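PDB 2OV3: periplasmic binding protein component of an ABC type zinc uptake transporter from Synechocystis sp., which probably binds zinc in the periplasm and delivers it to an ABC-type transporter for uptake into the cell. Local coordinates for residues E221-A224 with A225-A229; K246-A249 with Q250-N254. All coordinates share one frame; numbering follows the deposited sequence.

Contact 1 of 2, residues E221-A224 with A225-A229; sequences EAIA and AEIGA
The backbone of E221-A224 runs without a break into A225-A229, and the last turn of helix 218-227 closes in a Schellman motif. Three i to i+4 bonds precede the closure: A225 N to E221 O (3.0 Å), I227 N to I223 O (3.0 Å) and the straighter E226 N to A222 O, with an N-H...O angle of 168°. The turn then tightens around A224 O. A229 N reaches back to A224 O at 2.9 Å, and inside this loop G228 N meets A225 O at 3.2 Å. I227 N, already bonded to I223 O, and G228 N each add a weak bond to A224 O. G228 is the first residue to leave helical geometry, with a positive phi of 80°, and takes the C' place of the motif. The motif thus ends the helix of the beta-alpha-beta unit formed with strands 208-212 and 230-234.

Among the side chains, I223 and I227 lie alongside each other and point the same way, both reaching I198 on helix 193-204. With I227 CG1 turned beside its own backbone N (chi1 -50°), this methylene packs 3.1 Å from I223 O. The chain continues extended from there, bringing I227 CD1 to 3.4 Å from I223 CG2.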
loop_
_atom_site.group_PDB
_atom_site.type_symbol
_atom_site.label_atom_id
_atom_site.label_comp_id
_atom_site.label_asym_id
_atom_site.label_seq_id
_atom_site.Cartn_x
_atom_site.Cartn_y
_atom_site.Cartn_z
ATOM N N GLU A 221 15.364 1.600 -15.432
ATOM C CA GLU A 221 16.323 0.815 -16.187
ATOM C C GLU A 221 17.558 1.645 -16.509
ATOM O O GLU A 221 18.685 1.140 -16.509
ATOM C CB GLU A 221 15.660 0.294 -17.462
ATOM C CG GLU A 221 14.577 -0.749 -17.171
ATOM C CD GLU A 221 13.595 -0.954 -18.311
ATOM O OE1 GLU A 221 12.622 -1.724 -18.115
ATOM O OE2 GLU A 221 13.786 -0.349 -19.391
ATOM N N ALA A 222 17.346 2.925 -16.774
ATOM C CA ALA A 222 18.456 3.814 -17.070
ATOM C C ALA A 222 19.271 3.981 -15.790
ATOM O O ALA A 222 20.471 3.722 -15.772
ATOM C CB ALA A 222 17.933 5.164 -17.548
ATOM N N ILE A 223 18.604 4.399 -14.719
ATOM C CA ILE A 223 19.254 4.592 -13.432
ATOM C C ILE A 223 20.075 3.362 -13.072
ATOM O O ILE A 223 21.255 3.464 -12.750
ATOM C CB ILE A 223 18.206 4.842 -12.309
ATOM C CG1 ILE A 223 17.541 6.204 -12.502
ATOM C CG2 ILE A 223 18.858 4.762 -10.933
ATOM C CD1 ILE A 223 18.495 7.365 -12.437
ATOM N N ALA A 224 19.434 2.201 -13.132
ATOM C CA ALA A 224 20.078 0.943 -12.800
ATOM C C ALA A 224 21.334 0.705 -13.638
ATOM O O ALA A 224 22.381 0.327 -13.112
ATOM C CB ALA A 224 19.094 -0.206 -12.993
ATOM N N ALA A 225 21.217 0.918 -14.943
ATOM C CA ALA A 225 22.336 0.747 -15.852
ATOM C C ALA A 225 23.511 1.596 -15.379
ATOM O O ALA A 225 24.627 1.102 -15.268
ATOM C CB ALA A 225 21.933 1.153 -17.260
ATOM N N GLU A 226 23.254 2.867 -15.094
ATOM C CA GLU A 226 24.296 3.771 -14.636
ATOM C C GLU A 226 24.923 3.397 -13.303
ATOM O O GLU A 226 26.110 3.634 -13.082
ATOM C CB GLU A 226 23.763 5.198 -14.539
ATOM C CG GLU A 226 23.951 6.017 -15.802
ATOM C CD GLU A 226 25.379 5.982 -16.322
ATOM O OE1 GLU A 226 26.316 6.161 -15.504
ATOM O OE2 GLU A 226 25.562 5.777 -17.552
ATOM N N ILE A 227 24.138 2.826 -12.405
ATOM C CA ILE A 227 24.666 2.458 -11.105
ATOM C C ILE A 227 25.310 1.078 -11.149
ATOM O O ILE A 227 26.031 0.685 -10.232
ATOM C CB ILE A 227 23.559 2.432 -10.046
ATOM C CG1 ILE A 227 22.754 3.732 -10.099
ATOM C CG2 ILE A 227 24.183 2.243 -8.668
ATOM C CD1 ILE A 227 21.580 3.766 -9.142
ATOM N N GLY A 228 25.041 0.346 -12.223
ATOM C CA GLY A 228 25.581 -0.989 -12.343
ATOM C C GLY A 228 24.757 -1.966 -11.526
ATOM O O GLY A 228 25.242 -3.018 -11.129
ATOM N N ALA A 229 23.499 -1.636 -11.264
ATOM C CA ALA A 229 22.666 -2.536 -10.476
ATOM C C ALA A 229 21.595 -3.232 -11.319
ATOM O O ALA A 229 21.454 -2.967 -12.512
ATOM C CB ALA A 229 22.021 -1.776 -9.331
#

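Contact 2 of 2, residues K246-A249 with Q250-N254; sequences KAVA and QKIAN
Q250, whose backbone N is bonded to K246 O one turn earlier (2.9 Å), carries a flat amide that meets the amide of N254 along the outside of the helix. The two groups are not coplanar. N254 OD1 lies almost exactly in the plane of the Q250 amide, 2.9 Å from Q250 NE2, whereas that nitrogen stands above the N254 carbonyl plane, 47° out of it, and so approaches over a face. The Q250 side chain gets there by leaving with CG opposite the backbone N (chi1 -167°) and then bending at chi2 (47°), which carries the amide toward the following turn.

Beneath this pair runs alpha-helical backbone of helix 241-256, with i to i+4 bonds from K251 N to A247 O, from I252 N to V248 O (2.9 Å) and from A253 N to A249 O (2.8 Å); K251 N also leans weakly on V248 O. Two faces of the helix are occupied by other elements: A249 and A253 turn to helix 128-153, while V248 and I252 form a separate apolar strip, V248 touching L234 and W168, and I252 reaching L156 and F210. Within the strip the approach is loose, V248 CG1 to I252 CG1 being 4.5 Å. K251 lays its aliphatic chain beside the preceding turn, with CG 3.1 Å from A247 O, and then extends away from the helix until its NZ is hydrogen-bonded to L233 O on strand 230-234. I252 CG1, set beside its own backbone N, lies 3.4 Å from V248 O.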
loop_
_atom_site.group_PDB
_atom_site.type_symbol
_atom_site.label_atom_id
_atom_site.label_comp_id
_atom_site.label_asym_id
_atom_site.label_seq_id
_atom_site.Cartn_x
_atom_site.Cartn_y
_atom_site.Cartn_z
ATOM N N LYS A 246 6.065 -10.672 1.675
ATOM C CA LYS A 246 7.180 -11.568 1.953
ATOM C C LYS A 246 8.131 -11.660 0.762
ATOM O O LYS A 246 9.349 -11.651 0.936
ATOM C CB LYS A 246 6.672 -12.953 2.365
ATOM C CG LYS A 246 6.100 -12.964 3.779
ATOM C CD LYS A 246 5.748 -14.360 4.282
ATOM C CE LYS A 246 4.322 -14.762 3.937
ATOM N NZ LYS A 246 3.880 -15.879 4.826
ATOM N N ALA A 247 7.582 -11.727 -0.448
ATOM C CA ALA A 247 8.418 -11.789 -1.638
ATOM C C ALA A 247 9.232 -10.498 -1.734
ATOM O O ALA A 247 10.399 -10.513 -2.128
ATOM C CB ALA A 247 7.555 -11.960 -2.885
ATOM N N VAL A 248 8.598 -9.386 -1.369
ATOM C CA VAL A 248 9.224 -8.070 -1.395
ATOM C C VAL A 248 10.409 -8.065 -0.434
ATOM O O VAL A 248 11.545 -7.807 -0.836
ATOM C CB VAL A 248 8.195 -6.975 -1.012
ATOM C CG1 VAL A 248 8.882 -5.647 -0.771
ATOM C CG2 VAL A 248 7.162 -6.834 -2.142
ATOM N N ALA A 249 10.138 -8.379 0.829
ATOM C CA ALA A 249 11.171 -8.438 1.842
ATOM C C ALA A 249 12.317 -9.299 1.334
ATOM O O ALA A 249 13.488 -8.938 1.466
ATOM C CB ALA A 249 10.612 -9.026 3.130
ATOM N N GLN A 250 11.981 -10.434 0.732
ATOM C CA GLN A 250 12.998 -11.353 0.225
ATOM C C GLN A 250 13.870 -10.743 -0.862
ATOM O O GLN A 250 15.078 -11.008 -0.921
ATOM C CB GLN A 250 12.352 -12.645 -0.297
ATOM C CG GLN A 250 13.366 -13.755 -0.529
ATOM C CD GLN A 250 14.317 -13.905 0.656
ATOM O OE1 GLN A 250 13.888 -14.096 1.804
ATOM N NE2 GLN A 250 15.615 -13.804 0.384
ATOM N N LYS A 251 13.261 -9.942 -1.735
ATOM C CA LYS A 251 14.022 -9.288 -2.800
ATOM C C LYS A 251 14.946 -8.266 -2.132
ATOM O O LYS A 251 16.138 -8.218 -2.428
ATOM C CB LYS A 251 13.075 -8.600 -3.792
ATOM C CG LYS A 251 12.164 -9.552 -4.528
ATOM C CD LYS A 251 11.592 -8.926 -5.796
ATOM C CE LYS A 251 10.854 -9.975 -6.633
ATOM N NZ LYS A 251 10.224 -9.388 -7.860
ATOM N N ILE A 252 14.386 -7.460 -1.225
ATOM C CA ILE A 252 15.175 -6.473 -0.507
ATOM C C ILE A 252 16.385 -7.220 0.058
ATOM O O ILE A 252 17.525 -6.891 -0.251
ATOM C CB ILE A 252 14.405 -5.835 0.691
ATOM C CG1 ILE A 252 13.199 -5.014 0.203
ATOM C CG2 ILE A 252 15.359 -4.972 1.523
ATOM C CD1 ILE A 252 13.530 -3.943 -0.819
ATOM N N ALA A 253 16.124 -8.250 0.856
ATOM C CA ALA A 253 17.180 -9.040 1.478
ATOM C C ALA A 253 18.227 -9.568 0.509
ATOM O O ALA A 253 19.418 -9.537 0.811
ATOM C CB ALA A 253 16.576 -10.195 2.273
ATOM N N ASN A 254 17.803 -10.055 -0.648
ATOM C CA ASN A 254 18.774 -10.564 -1.608
ATOM C C ASN A 254 19.687 -9.450 -2.084
ATOM O O ASN A 254 20.866 -9.665 -2.358
ATOM C CB ASN A 254 18.079 -11.188 -2.820
ATOM C CG ASN A 254 17.348 -12.458 -2.472
ATOM O OD1 ASN A 254 17.732 -13.171 -1.543
ATOM N ND2 ASN A 254 16.294 -12.758 -3.215
#

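Both contacts are local helical turns in partly buried settings away from the zinc site, their centres about 20 Å apart and their nearest atoms about 11 Å apart. Contact 1 lies farther out, about 26 Å from the chain centre against 16 Å for contact 2, and more of its residues are exposed. It ends its helix, so one carbonyl takes one good and two weak N-H bonds; contact 2 lies within a helix that continues, and its main bonds keep the i to i+4 spacing. Strands 208-212 and 230-234 relate the two: helix 218-227 connects them, and helix 241-256 packs side chains against both. A side-chain amide pair occurs only in contact 2.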